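Local coordinates for protein dihydrocoumarin hydrolase, AncDHCH1 (Pseudomonas sp., PDB 6C2C) that probably hydrolyses the lactone dihydrocoumarin at a two-zinc centre, as a metallo-beta-lactamase superfamily enzyme related to methyl-parathion hydrolase, at residues Y212-K217 / L221-D226; Y72-G77 / P195-L200; G266-A271 / P277-I282. All blocks are in the same frame, centred on the assembly; numbering follows the deposited sequence.

Contact 1 of 3, residues Y212-K217 / L221-D226; sequences YVVESK and LVLLGD. With ZN (zinc ion), chain D; ZN (zinc ion), chain C.
Y212 and L223 pair through both of their peptide groups: Y212 N donates to L223 O (2.9 Å), and L223 N returns to Y212 O at 2.7 Å along a nearly straight N-H...O path of 174°. V214 and L221 repeat the exchange two residues on, with V214 N 2.8 Å from L221 O and L221 N 2.9 Å from V214 O. Between these hydrogen-bonded pairs sits the non-hydrogen-bonded pair V213 and V222. The three pairs make up an antiparallel beta hairpin of strands 210-216 and 219-223; the axes of 212-216 and 221-223 run at 161° to each other.

V214 and L223 meet diagonally on the face they share with Y212 and L221. CG1 of V214 stands opposite the backbone N (chi1 -178°), which leaves CG2 beside that N and brings it to 4.1 Å from L223 CD1. The same face turns to strand 27-39, where V214 rests on F27 and L221 on V29. On the other face, V213 CG1 lies 4.2 Å from V222 CG2. The ring of Y212 leads away from the hairpin, and its hydroxyl is hydrogen-bonded to I117 O.

Past L223 the chain turns through G225, at positive phi, to D226. One oxygen of this carboxylate, OD2, bridges the two zinc ions, and water 1 spans the same pair. H119, H121 and H205 complete the site of one zinc; D123, H124 and H273 complete that of the other. H209 NE2 is hydrogen-bonded to D226 N, a second-shell bond that probably helps position the aspartate. The four backbone bonds hold the chain as far as L223, three residues before the bridging aspartate, and two positive metal ions sharing OD2 would be expected to draw charge strongly toward that oxygen.

Contact 2 of 3, residues Y72-G77 / P195-L200; sequences YLVNTG and PGIKAL
I197 reaches across to V74 and T76 with its long branch stretched out, and all three side chains leave their backbones toward the other segment. In I197, CG1 stands opposite the carbonyl carbon (chi1 -50°) and the chain beyond it is fully extended (chi2 177°), so that the terminal CD1 does the touching. This methyl comes 4.2 Å from T76 CG2 and 4.4 Å from V74 CB, with V74 CG1 about as near as CB. The contact is loose and apolar, and no direct hydrogen bond crosses it.

Strands 65-75 and 197-201 belong to the two different mixed sheets that face each other in the alpha-beta/beta-alpha sandwich of the metallo-beta-lactamase fold, and I197 spans the gap near one end of that interface. V81 of the neighbouring strand 80-83 touches both V74 and I197, while F27 packs against V74 and T76.

T76 turns its two branches to different uses. OG1 lies between the backbone N and the carbonyl carbon (chi1 70°), while CG2 takes the place beside the N and meets I197. From OG1 a polar bridge runs to the other segment through water 3, which is 2.8 Å from T76 OG1 and donates to P195 O at 2.8 Å. Just before T76, the side chain of N75 folds back in an Asx turn, its OD1 accepting from G77 N at 2.9 Å, and N75 ND2 is hydrogen-bonded to Y107 OH.

Contact 3 of 3, residues G266-A271 / P277-I282; sequences GYLIGA and PGIGHI
The beta hairpin of strands 268-270 and 279-285, whose connecting loop carries the zinc ligand H273, is joined here by I269 and G280. I269 N donates to G280 O at 2.8 Å with an N-H...O angle of 175°, the donor standing almost in line with the carbonyl bond, and G280 N returns to I269 O at 3.0 Å. G270 and I279 form the next, non-hydrogen-bonded pair. Nearer the loop, A271 N donates a hydrogen bond to G278 O at 3.1 Å. G278 has positive phi, and a cis peptide bond precedes P277, where the chain comes back from the loop.

Alpha-hydrogens of L268, G270 and I279 come near the carbonyl oxygens of G280, G278 and I269, respectively, as weak C-H...O contacts across the two segments. I269 holds CG1 between its backbone N and carbonyl carbon (chi1 63°), and from there CG1 meets I282 CD1 at 4.0 Å, the two side chains crossing at about a right angle. Helix 248-265 packs against this pair through A262 and F259. L268 CD2 lies 4.2 Å from I279 CG2, and both side chains touch M22 of strand 19-24 and V294.

At the far end from the loop the H281 ring meets L268 and G266. L268 lays CD2 over one of its faces in a CH-pi contact, 3.6 Å from the ring centroid and displaced toward the rim, so that CE1 is the nearest ring atom. G266 O approaches the edge, close to the ring plane, with H281 CD2 at 3.2 Å. Water 4 also lies at the ring edge, in plane, with its oxygen 2.9 Å from H281 NE2 and only a weak bond to G266 O.

From the N terminus, contact 2 comes first, closing a long excursion of 117 residues between strand 65-75 of one sheet and strand 197-201 of the other. Contacts 1 and 3 follow as two short hairpin closures in the second sheet. The three lie in series along the chain, none nested in or crossing another. In space they adjoin: strand 197-201 borders 210-216 through bonds such as V213 N to K198 O, and 219-223 runs parallel to 268-270, tied by G270 N to V222 O. Y72 reaches across from the first sheet, packing on L223 and hydrogen-bonding through its hydroxyl to P277 O, which links all three contacts.

Contact 1 of 3, residues Y212-K217 / L221-D226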
ATOM      1  N   TYR A 212       6.851  -7.342   2.453  1.00  8.52           N
ATOM      2  CA  TYR A 212       8.243  -7.195   2.008  1.00  9.64           C
ATOM      3  C   TYR A 212       9.066  -6.677   3.170  1.00 10.58           C
ATOM      4  O   TYR A 212       8.753  -5.617   3.764  1.00 11.99           O
ATOM      5  CB  TYR A 212       8.410  -6.295   0.765  1.00 10.63           C
ATOM      6  CG  TYR A 212       7.700  -6.928  -0.411  1.00  9.06           C
ATOM      7  CD1 TYR A 212       8.300  -8.009  -1.090  1.00  8.78           C
ATOM      8  CD2 TYR A 212       6.442  -6.502  -0.792  1.00  8.43           C
ATOM      9  CE1 TYR A 212       7.682  -8.648  -2.125  1.00  7.90           C
ATOM     10  CE2 TYR A 212       5.778  -7.155  -1.880  1.00  9.19           C
ATOM     11  CZ  TYR A 212       6.401  -8.257  -2.486  1.00  9.20           C
ATOM     12  OH  TYR A 212       5.808  -8.925  -3.578  1.00  9.54           O
ATOM     13  N   VAL A 213      10.146  -7.394   3.457  1.00  8.52           N
ATOM     14  CA  VAL A 213      10.974  -7.112   4.639  1.00 10.88           C
ATOM     15  C   VAL A 213      12.253  -6.447   4.157  1.00 10.90           C
ATOM     16  O   VAL A 213      13.004  -7.039   3.364  1.00 10.50           O
ATOM     17  CB  VAL A 213      11.290  -8.387   5.405  1.00 12.73           C
ATOM     18  CG1 VAL A 213      12.228  -8.071   6.577  1.00 13.67           C
ATOM     19  CG2 VAL A 213       9.971  -9.105   5.774  1.00 14.61           C
ATOM     20  N   VAL A 214      12.477  -5.189   4.561  1.00  9.99           N
ATOM     21  CA  VAL A 214      13.612  -4.392   4.105  1.00  9.89           C
ATOM     22  C   VAL A 214      14.575  -4.233   5.260  1.00 10.18           C
ATOM     23  O   VAL A 214      14.148  -3.842   6.340  1.00 13.38           O
ATOM     24  CB  VAL A 214      13.142  -3.004   3.654  1.00 11.19           C
ATOM     25  CG1 VAL A 214      14.320  -2.187   3.129  1.00 10.58           C
ATOM     26  CG2 VAL A 214      12.014  -3.183   2.596  1.00 10.82           C
ATOM     27  N   GLU A 215      15.846  -4.584   5.084  1.00 10.35           N
ATOM     28  CA  GLU A 215      16.767  -4.489   6.219  0.55 12.67           C
ATOM     29  C   GLU A 215      18.125  -3.994   5.766  1.00 13.21           C
ATOM     30  O   GLU A 215      18.671  -4.457   4.759  1.00 15.12           O
ATOM     31  CB  GLU A 215      16.936  -5.834   6.947  0.55 13.85           C
ATOM     32  CG  GLU A 215      17.755  -5.671   8.185  0.55 15.12           C
ATOM     33  CD  GLU A 215      17.553  -6.790   9.189  0.55 17.66           C
ATOM     34  OE1 GLU A 215      16.802  -7.744   8.915  0.55 22.34           O
ATOM     35  OE2 GLU A 215      18.136  -6.701  10.279  0.55 22.75           O
ATOM     36  N   SER A 216      18.653  -3.027   6.518  1.00 12.39           N
ATOM     37  CA  SER A 216      20.004  -2.554   6.277  1.00 13.98           C
ATOM     38  C   SER A 216      20.660  -2.190   7.597  1.00 14.07           C
ATOM     39  O   SER A 216      20.100  -1.416   8.355  1.00 14.40           O
ATOM     40  CB  SER A 216      20.010  -1.331   5.365  1.00 15.13           C
ATOM     41  OG  SER A 216      21.379  -0.846   5.232  1.00 15.50           O
ATOM     42  N   LYS A 217      21.877  -2.717   7.850  1.00 16.32           N
ATOM     43  CA  LYS A 217      22.662  -2.321   9.035  1.00 17.11           C
ATOM     44  C   LYS A 217      21.812  -2.416  10.309  1.00 17.19           C
ATOM     45  O   LYS A 217      21.814  -1.516  11.169  1.00 21.15           O
ATOM     46  CB  LYS A 217      23.267  -0.925   8.843  1.00 18.45           C
ATOM     47  CG  LYS A 217      24.167  -0.865   7.636  1.00 21.08           C
ATOM     48  CD  LYS A 217      25.280  -1.897   7.731  1.00 25.60           C
ATOM     49  CE  LYS A 217      26.242  -1.903   6.499  1.00 29.04           C
ATOM     50  NZ  LYS A 217      27.003  -0.633   6.299  1.00 30.76           N
ATOM     51  N   LEU A 221      12.449  -2.519   8.210  1.00 12.65           N
ATOM     52  CA  LEU A 221      11.158  -1.928   7.869  1.00 11.26           C
ATOM     53  C   LEU A 221      10.383  -3.033   7.155  1.00 12.68           C
ATOM     54  O   LEU A 221      10.847  -3.550   6.121  1.00 13.47           O
ATOM     55  CB  LEU A 221      11.350  -0.695   6.966  1.00 10.89           C
ATOM     56  CG  LEU A 221      10.079  -0.165   6.272  1.00 10.82           C
ATOM     57  CD1 LEU A 221       9.136   0.452   7.342  1.00 12.28           C
ATOM     58  CD2 LEU A 221      10.477   0.870   5.256  1.00 12.25           C
ATOM     59  N   VAL A 222       9.195  -3.348   7.676  1.00 10.77           N
ATOM     60  CA  VAL A 222       8.381  -4.431   7.164  1.00 11.38           C
ATOM     61  C   VAL A 222       7.176  -3.795   6.496  1.00 12.21           C
ATOM     62  O   VAL A 222       6.376  -3.105   7.150  1.00 13.16           O
ATOM     63  CB  VAL A 222       7.997  -5.396   8.289  1.00 14.36           C
ATOM     64  CG1 VAL A 222       7.102  -6.459   7.752  1.00 15.21           C
ATOM     65  CG2 VAL A 222       9.236  -6.098   8.781  1.00 14.21           C
ATOM     66  N   LEU A 223       7.062  -3.990   5.185  1.00 10.94           N
ATOM     67  CA  LEU A 223       6.013  -3.344   4.395  1.00 11.39           C
ATOM     68  C   LEU A 223       4.869  -4.332   4.279  1.00 11.63           C
ATOM     69  O   LEU A 223       5.017  -5.380   3.630  1.00 11.52           O
ATOM     70  CB  LEU A 223       6.577  -2.961   3.023  1.00  9.46           C
ATOM     71  CG  LEU A 223       7.687  -1.916   3.110  1.00 10.78           C
ATOM     72  CD1 LEU A 223       8.295  -1.714   1.732  1.00 12.17           C
ATOM     73  CD2 LEU A 223       7.168  -0.622   3.756  1.00 10.45           C
ATOM     74  N   LEU A 224       3.740  -4.010   4.955  1.00 11.13           N
ATOM     75  CA  LEU A 224       2.697  -4.995   5.259  1.00 11.33           C
ATOM     76  C   LEU A 224       1.584  -5.038   4.218  1.00 11.13           C
ATOM     77  O   LEU A 224       0.596  -5.759   4.419  1.00 12.27           O
ATOM     78  CB  LEU A 224       2.050  -4.648   6.604  1.00 13.55           C
ATOM     79  CG  LEU A 224       2.989  -4.715   7.786  1.00 13.78           C
ATOM     80  CD1 LEU A 224       2.168  -4.291   9.011  1.00 17.96           C
ATOM     81  CD2 LEU A 224       3.530  -6.090   8.006  1.00 15.52           C
ATOM     82  N   GLY A 225       1.656  -4.192   3.194  1.00  9.02           N
ATOM     83  CA  GLY A 225       0.591  -4.242   2.172  1.00  9.11           C
ATOM     84  C   GLY A 225      -0.739  -3.888   2.802  1.00 11.82           C
ATOM     85  O   GLY A 225      -0.861  -2.869   3.489  1.00 10.78           O
ATOM     86  N   ASP A 226      -1.703  -4.747   2.590  1.00  9.58           N
ATOM     87  CA  ASP A 226      -3.026  -4.571   3.138  1.00  8.59           C
ATOM     88  C   ASP A 226      -3.426  -5.479   4.347  1.00 11.33           C
ATOM     89  O   ASP A 226      -4.509  -5.977   4.419  1.00 10.57           O
ATOM     90  CB  ASP A 226      -4.058  -4.714   2.028  1.00 12.45           C
ATOM     91  CG  ASP A 226      -4.139  -3.506   1.104  1.00 13.59           C
ATOM     92  OD1 ASP A 226      -3.331  -2.680   1.127  1.00 10.45           O
ATOM     93  OD2 ASP A 226      -5.034  -3.518   0.347  1.00 11.00           O
TER
HETATM   94 ZN    ZN D 402      -6.173  -4.710  -1.090  1.00 16.15          ZN
HETATM   95 ZN    ZN C 401      -5.222  -1.862  -1.005  1.00 13.83          ZN
HETATM   96  O   HOH W   1      -6.346  -3.027  -1.921  1.00  8.83           O
HETATM   97  O   HOH W   2      -8.134  -4.172  -0.173  1.00 14.26           O

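Contact 2 of 3, residues Y72-G77 / P195-L200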
ATOM      1  N   TYR A  72       6.023   2.361  -1.490  1.00  9.59           N
ATOM      2  CA  TYR A  72       7.299   2.628  -0.815  1.00  8.55           C
ATOM      3  C   TYR A  72       8.477   2.389  -1.764  1.00 10.31           C
ATOM      4  O   TYR A  72       8.665   1.255  -2.236  1.00 11.31           O
ATOM      5  CB  TYR A  72       7.430   1.761   0.470  1.00  9.71           C
ATOM      6  CG  TYR A  72       6.311   2.108   1.419  1.00  7.83           C
ATOM      7  CD1 TYR A  72       6.501   3.137   2.321  1.00  8.84           C
ATOM      8  CD2 TYR A  72       5.099   1.443   1.407  1.00  9.24           C
ATOM      9  CE1 TYR A  72       5.465   3.530   3.172  1.00 11.31           C
ATOM     10  CE2 TYR A  72       4.057   1.796   2.261  1.00  9.31           C
ATOM     11  CZ  TYR A  72       4.224   2.870   3.102  1.00 10.50           C
ATOM     12  OH  TYR A  72       3.167   3.247   3.921  1.00 10.75           O
ATOM     13  N   LEU A  73       9.278   3.444  -2.014  1.00  9.36           N
ATOM     14  CA  LEU A  73      10.461   3.349  -2.873  1.00  7.10           C
ATOM     15  C   LEU A  73      11.641   3.066  -1.966  1.00 10.53           C
ATOM     16  O   LEU A  73      11.770   3.682  -0.891  1.00 10.26           O
ATOM     17  CB  LEU A  73      10.663   4.685  -3.595  1.00  8.23           C
ATOM     18  CG  LEU A  73      11.687   4.751  -4.667  1.00  9.18           C
ATOM     19  CD1 LEU A  73      11.241   3.977  -5.910  1.00  9.38           C
ATOM     20  CD2 LEU A  73      11.889   6.229  -5.028  1.00 12.21           C
ATOM     21  N   VAL A  74      12.543   2.167  -2.395  1.00 11.08           N
ATOM     22  CA  VAL A  74      13.740   1.848  -1.608  1.00 10.16           C
ATOM     23  C   VAL A  74      14.967   1.912  -2.518  1.00 10.59           C
ATOM     24  O   VAL A  74      15.063   1.176  -3.520  1.00 11.04           O
ATOM     25  CB  VAL A  74      13.659   0.452  -0.955  1.00  8.69           C
ATOM     26  CG1 VAL A  74      14.869   0.261  -0.046  1.00 10.05           C
ATOM     27  CG2 VAL A  74      12.360   0.279  -0.133  1.00  9.11           C
ATOM     28  N   ASN A  75      15.904   2.774  -2.173  1.00 10.31           N
ATOM     29  CA  ASN A  75      17.149   2.899  -2.929  1.00 10.11           C
ATOM     30  C   ASN A  75      18.206   2.230  -2.059  1.00 11.54           C
ATOM     31  O   ASN A  75      18.594   2.789  -1.011  1.00 12.13           O
ATOM     32  CB  ASN A  75      17.447   4.361  -3.217  1.00  9.94           C
ATOM     33  CG  ASN A  75      18.674   4.526  -4.119  1.00 12.84           C
ATOM     34  OD1 ASN A  75      19.619   3.729  -4.017  1.00 11.88           O
ATOM     35  ND2 ASN A  75      18.717   5.617  -4.886  1.00 12.12           N
ATOM     36  N   THR A  76      18.642   1.029  -2.475  1.00 10.63           N
ATOM     37  CA  THR A  76      19.576   0.200  -1.715  1.00 12.21           C
ATOM     38  C   THR A  76      20.995   0.516  -2.094  1.00 14.01           C
ATOM     39  O   THR A  76      21.901  -0.082  -1.504  1.00 15.84           O
ATOM     40  CB  THR A  76      19.369  -1.293  -1.933  1.00 12.29           C
ATOM     41  OG1 THR A  76      19.770  -1.652  -3.268  1.00 13.30           O
ATOM     42  CG2 THR A  76      17.910  -1.672  -1.734  1.00 13.33           C
ATOM     43  N   GLY A  77      21.185   1.454  -2.993  1.00 13.43           N
ATOM     44  CA  GLY A  77      22.524   1.685  -3.590  1.00 17.26           C
ATOM     45  C   GLY A  77      22.801   0.874  -4.825  1.00 15.44           C
ATOM     46  O   GLY A  77      23.189   1.434  -5.840  1.00 18.28           O
ATOM     47  N   PRO A 195      19.596  -8.202  -2.316  1.00 15.08           N
ATOM     48  CA  PRO A 195      20.219  -8.001  -1.004  1.00 12.47           C
ATOM     49  C   PRO A 195      19.498  -6.899  -0.242  1.00 14.54           C
ATOM     50  O   PRO A 195      19.297  -5.799  -0.765  1.00 16.38           O
ATOM     51  CB  PRO A 195      21.667  -7.625  -1.371  1.00 16.65           C
ATOM     52  CG  PRO A 195      21.922  -8.414  -2.668  1.00 17.13           C
ATOM     53  CD  PRO A 195      20.586  -8.248  -3.411  1.00 16.02           C
ATOM     54  N   GLY A 196      19.062  -7.228   0.960  1.00 13.55           N
ATOM     55  CA  GLY A 196      18.338  -6.276   1.791  1.00 16.09           C
ATOM     56  C   GLY A 196      16.814  -6.322   1.703  1.00 14.68           C
ATOM     57  O   GLY A 196      16.161  -5.641   2.495  1.00 13.15           O
ATOM     58  N   ILE A 197      16.223  -7.052   0.747  1.00 11.26           N
ATOM     59  CA  ILE A 197      14.742  -7.108   0.628  1.00 10.55           C
ATOM     60  C   ILE A 197      14.307  -8.560   0.373  1.00 11.83           C
ATOM     61  O   ILE A 197      14.738  -9.208  -0.605  1.00 12.24           O
ATOM     62  CB  ILE A 197      14.200  -6.196  -0.491  1.00 12.13           C
ATOM     63  CG1 ILE A 197      14.794  -4.788  -0.348  1.00 14.04           C
ATOM     64  CG2 ILE A 197      12.687  -6.157  -0.415  1.00 12.39           C
ATOM     65  CD1 ILE A 197      14.325  -3.869  -1.487  1.00 12.78           C
ATOM     66  N   LYS A 198      13.352  -9.022   1.187  1.00 11.17           N
ATOM     67  CA  LYS A 198      12.799 -10.368   1.070  1.00 11.80           C
ATOM     68  C   LYS A 198      11.288 -10.298   1.014  1.00 10.13           C
ATOM     69  O   LYS A 198      10.659  -9.369   1.544  1.00 13.05           O
ATOM     70  CB  LYS A 198      13.153 -11.272   2.269  1.00 15.22           C
ATOM     71  CG  LYS A 198      14.630 -11.291   2.639  1.00 20.90           C
ATOM     72  CD  LYS A 198      14.846 -12.156   3.879  1.00 23.28           C
ATOM     73  CE  LYS A 198      16.370 -12.262   4.129  1.00 33.50           C
ATOM     74  NZ  LYS A 198      16.723 -12.472   5.580  1.00 53.58           N
ATOM     75  N   ALA A 199      10.737 -11.253   0.267  1.00  9.77           N
ATOM     76  CA  ALA A 199       9.313 -11.521   0.276  1.00 10.64           C
ATOM     77  C   ALA A 199       8.992 -12.461   1.420  1.00 11.47           C
ATOM     78  O   ALA A 199       9.698 -13.463   1.633  1.00 12.46           O
ATOM     79  CB  ALA A 199       8.903 -12.212  -1.019  1.00 11.32           C
ATOM     80  N   LEU A 200       7.974 -12.106   2.182  1.00 11.13           N
ATOM     81  CA  LEU A 200       7.493 -12.884   3.296  1.00 14.28           C
ATOM     82  C   LEU A 200       5.982 -13.167   3.054  1.00 12.41           C
ATOM     83  O   LEU A 200       5.192 -12.304   3.025  1.00 12.03           O
ATOM     84  CB  LEU A 200       7.721 -12.143   4.607  1.00 12.98           C
ATOM     85  CG  LEU A 200       7.180 -12.827   5.846  1.00 16.94           C
ATOM     86  CD1 LEU A 200       8.190 -13.894   6.227  1.00 22.98           C
ATOM     87  CD2 LEU A 200       7.009 -11.854   6.976  1.00 20.66           C
TER
HETATM   88  O   HOH W   3      20.156  -4.384  -3.052  1.00 17.55           O

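Contact 3 of 3, residues G266-A271 / P277-I282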
ATOM      1  N   GLY A 266      10.187  -4.735  17.782  1.00 13.68           N
ATOM      2  CA  GLY A 266      10.485  -3.307  17.903  1.00 15.57           C
ATOM      3  C   GLY A 266      10.925  -2.620  16.637  1.00 13.75           C
ATOM      4  O   GLY A 266      11.615  -1.589  16.723  1.00 15.01           O
ATOM      5  N   TYR A 267      10.618  -3.184  15.478  1.00 15.19           N
ATOM      6  CA  TYR A 267      11.026  -2.601  14.191  1.00 13.58           C
ATOM      7  C   TYR A 267       9.886  -1.819  13.534  1.00 12.63           C
ATOM      8  O   TYR A 267       8.750  -1.796  14.003  1.00 13.09           O
ATOM      9  CB  TYR A 267      11.522  -3.706  13.265  1.00 14.24           C
ATOM     10  CG  TYR A 267      10.547  -4.872  13.101  1.00 12.30           C
ATOM     11  CD1 TYR A 267       9.445  -4.728  12.255  1.00 14.28           C
ATOM     12  CD2 TYR A 267      10.756  -6.099  13.754  1.00 15.57           C
ATOM     13  CE1 TYR A 267       8.550  -5.764  12.087  1.00 15.21           C
ATOM     14  CE2 TYR A 267       9.854  -7.162  13.574  1.00 15.37           C
ATOM     15  CZ  TYR A 267       8.779  -6.979  12.740  1.00 16.65           C
ATOM     16  OH  TYR A 267       7.902  -8.037  12.539  1.00 16.74           O
ATOM     17  N   LEU A 268      10.223  -1.114  12.437  1.00 12.36           N
ATOM     18  CA  LEU A 268       9.238  -0.271  11.741  1.00 11.92           C
ATOM     19  C   LEU A 268       8.375  -1.102  10.830  1.00 13.63           C
ATOM     20  O   LEU A 268       8.838  -2.093  10.261  1.00 13.10           O
ATOM     21  CB  LEU A 268       9.967   0.787  10.918  1.00 11.53           C
ATOM     22  CG  LEU A 268      10.602   1.882  11.781  1.00 12.41           C
ATOM     23  CD1 LEU A 268      11.565   2.610  10.832  1.00 19.10           C
ATOM     24  CD2 LEU A 268       9.554   2.836  12.318  1.00 14.10           C
ATOM     25  N   ILE A 269       7.131  -0.673  10.679  1.00 12.09           N
ATOM     26  CA  ILE A 269       6.224  -1.197   9.664  1.00 13.65           C
ATOM     27  C   ILE A 269       5.806  -0.030   8.759  1.00 11.62           C
ATOM     28  O   ILE A 269       5.854   1.157   9.132  1.00 12.24           O
ATOM     29  CB  ILE A 269       4.982  -1.930  10.231  1.00 14.73           C
ATOM     30  CG1 ILE A 269       4.087  -1.004  11.035  1.00 13.22           C
ATOM     31  CG2 ILE A 269       5.434  -3.060  11.150  1.00 14.49           C
ATOM     32  CD1 ILE A 269       2.982  -0.462  10.283  1.00 20.08           C
ATOM     33  N   GLY A 270       5.466  -0.386   7.519  1.00 10.15           N
ATOM     34  CA  GLY A 270       4.818   0.533   6.604  1.00 10.85           C
ATOM     35  C   GLY A 270       3.632  -0.182   6.000  1.00 12.86           C
ATOM     36  O   GLY A 270       3.732  -1.351   5.598  1.00 16.81           O
ATOM     37  N   ALA A 271       2.513   0.507   5.929  1.00 10.05           N
ATOM     38  CA  ALA A 271       1.306  -0.150   5.449  1.00 10.85           C
ATOM     39  C   ALA A 271       0.542   0.752   4.471  1.00 11.21           C
ATOM     40  O   ALA A 271       0.399   1.956   4.701  1.00 10.80           O
ATOM     41  CB  ALA A 271       0.433  -0.503   6.641  1.00 12.00           C
ATOM     42  N   PRO A 277       2.452   9.049   6.018  1.00  9.04           N
ATOM     43  CA  PRO A 277       3.194   8.094   5.199  1.00 11.11           C
ATOM     44  C   PRO A 277       3.049   6.637   5.667  1.00 11.71           C
ATOM     45  O   PRO A 277       3.663   5.735   5.027  1.00 11.05           O
ATOM     46  CB  PRO A 277       4.667   8.592   5.360  1.00 13.60           C
ATOM     47  CG  PRO A 277       4.681   9.064   6.826  1.00 13.85           C
ATOM     48  CD  PRO A 277       3.358   9.826   6.928  1.00 10.62           C
ATOM     49  N   GLY A 278       2.255   6.393   6.700  1.00  8.68           N
ATOM     50  CA  GLY A 278       1.959   5.012   7.037  1.00  9.27           C
ATOM     51  C   GLY A 278       3.099   4.233   7.637  1.00  8.95           C
ATOM     52  O   GLY A 278       3.059   3.002   7.613  1.00 11.57           O
ATOM     53  N   ILE A 279       4.055   4.911   8.290  1.00 10.58           N
ATOM     54  CA  ILE A 279       5.282   4.278   8.784  1.00  9.68           C
ATOM     55  C   ILE A 279       5.326   4.493  10.304  1.00 12.40           C
ATOM     56  O   ILE A 279       5.191   5.640  10.762  1.00 12.08           O
ATOM     57  CB  ILE A 279       6.563   4.850   8.111  1.00 11.82           C
ATOM     58  CG1 ILE A 279       6.620   4.550   6.617  1.00 11.97           C
ATOM     59  CG2 ILE A 279       7.786   4.228   8.739  1.00 13.98           C
ATOM     60  CD1 ILE A 279       7.739   5.272   5.866  1.00 13.31           C
ATOM     61  N   GLY A 280       5.624   3.433  11.067  1.00 10.28           N
ATOM     62  CA  GLY A 280       5.693   3.616  12.512  1.00  9.67           C
ATOM     63  C   GLY A 280       6.056   2.301  13.167  1.00 12.73           C
ATOM     64  O   GLY A 280       6.290   1.287  12.513  1.00 14.08           O
ATOM     65  N   HIS A 281       6.114   2.348  14.482  1.00 10.05           N
ATOM     66  CA  HIS A 281       6.300   1.185  15.320  1.00 12.39           C
ATOM     67  C   HIS A 281       4.950   0.733  15.864  1.00 11.50           C
ATOM     68  O   HIS A 281       3.914   1.426  15.773  1.00 12.63           O
ATOM     69  CB  HIS A 281       7.230   1.529  16.487  1.00 14.15           C
ATOM     70  CG  HIS A 281       8.652   1.716  16.091  1.00 10.27           C
ATOM     71  ND1 HIS A 281       9.207   2.948  15.775  1.00 11.88           N
ATOM     72  CD2 HIS A 281       9.664   0.819  16.018  1.00 12.14           C
ATOM     73  CE1 HIS A 281      10.476   2.783  15.492  1.00 12.53           C
ATOM     74  NE2 HIS A 281      10.775   1.502  15.626  1.00 12.52           N
ATOM     75  N   ILE A 282       4.965  -0.490  16.413  1.00 14.37           N
ATOM     76  CA  ILE A 282       3.789  -1.094  17.035  1.00 15.08           C
ATOM     77  C   ILE A 282       4.166  -1.566  18.435  1.00 16.73           C
ATOM     78  O   ILE A 282       5.228  -2.168  18.632  1.00 16.78           O
ATOM     79  CB  ILE A 282       3.272  -2.258  16.162  1.00 15.86           C
ATOM     80  CG1 ILE A 282       2.644  -1.685  14.904  1.00 16.84           C
ATOM     81  CG2 ILE A 282       2.201  -3.037  16.879  1.00 19.68           C
ATOM     82  CD1 ILE A 282       1.990  -2.797  13.995  1.00 23.76           C
TER
HETATM   83  O   HOH W   4      13.319   0.526  14.743  1.00 24.26           O
HETATM   84  O   HOH W   5       7.418  -1.958  16.345  1.00 14.61           O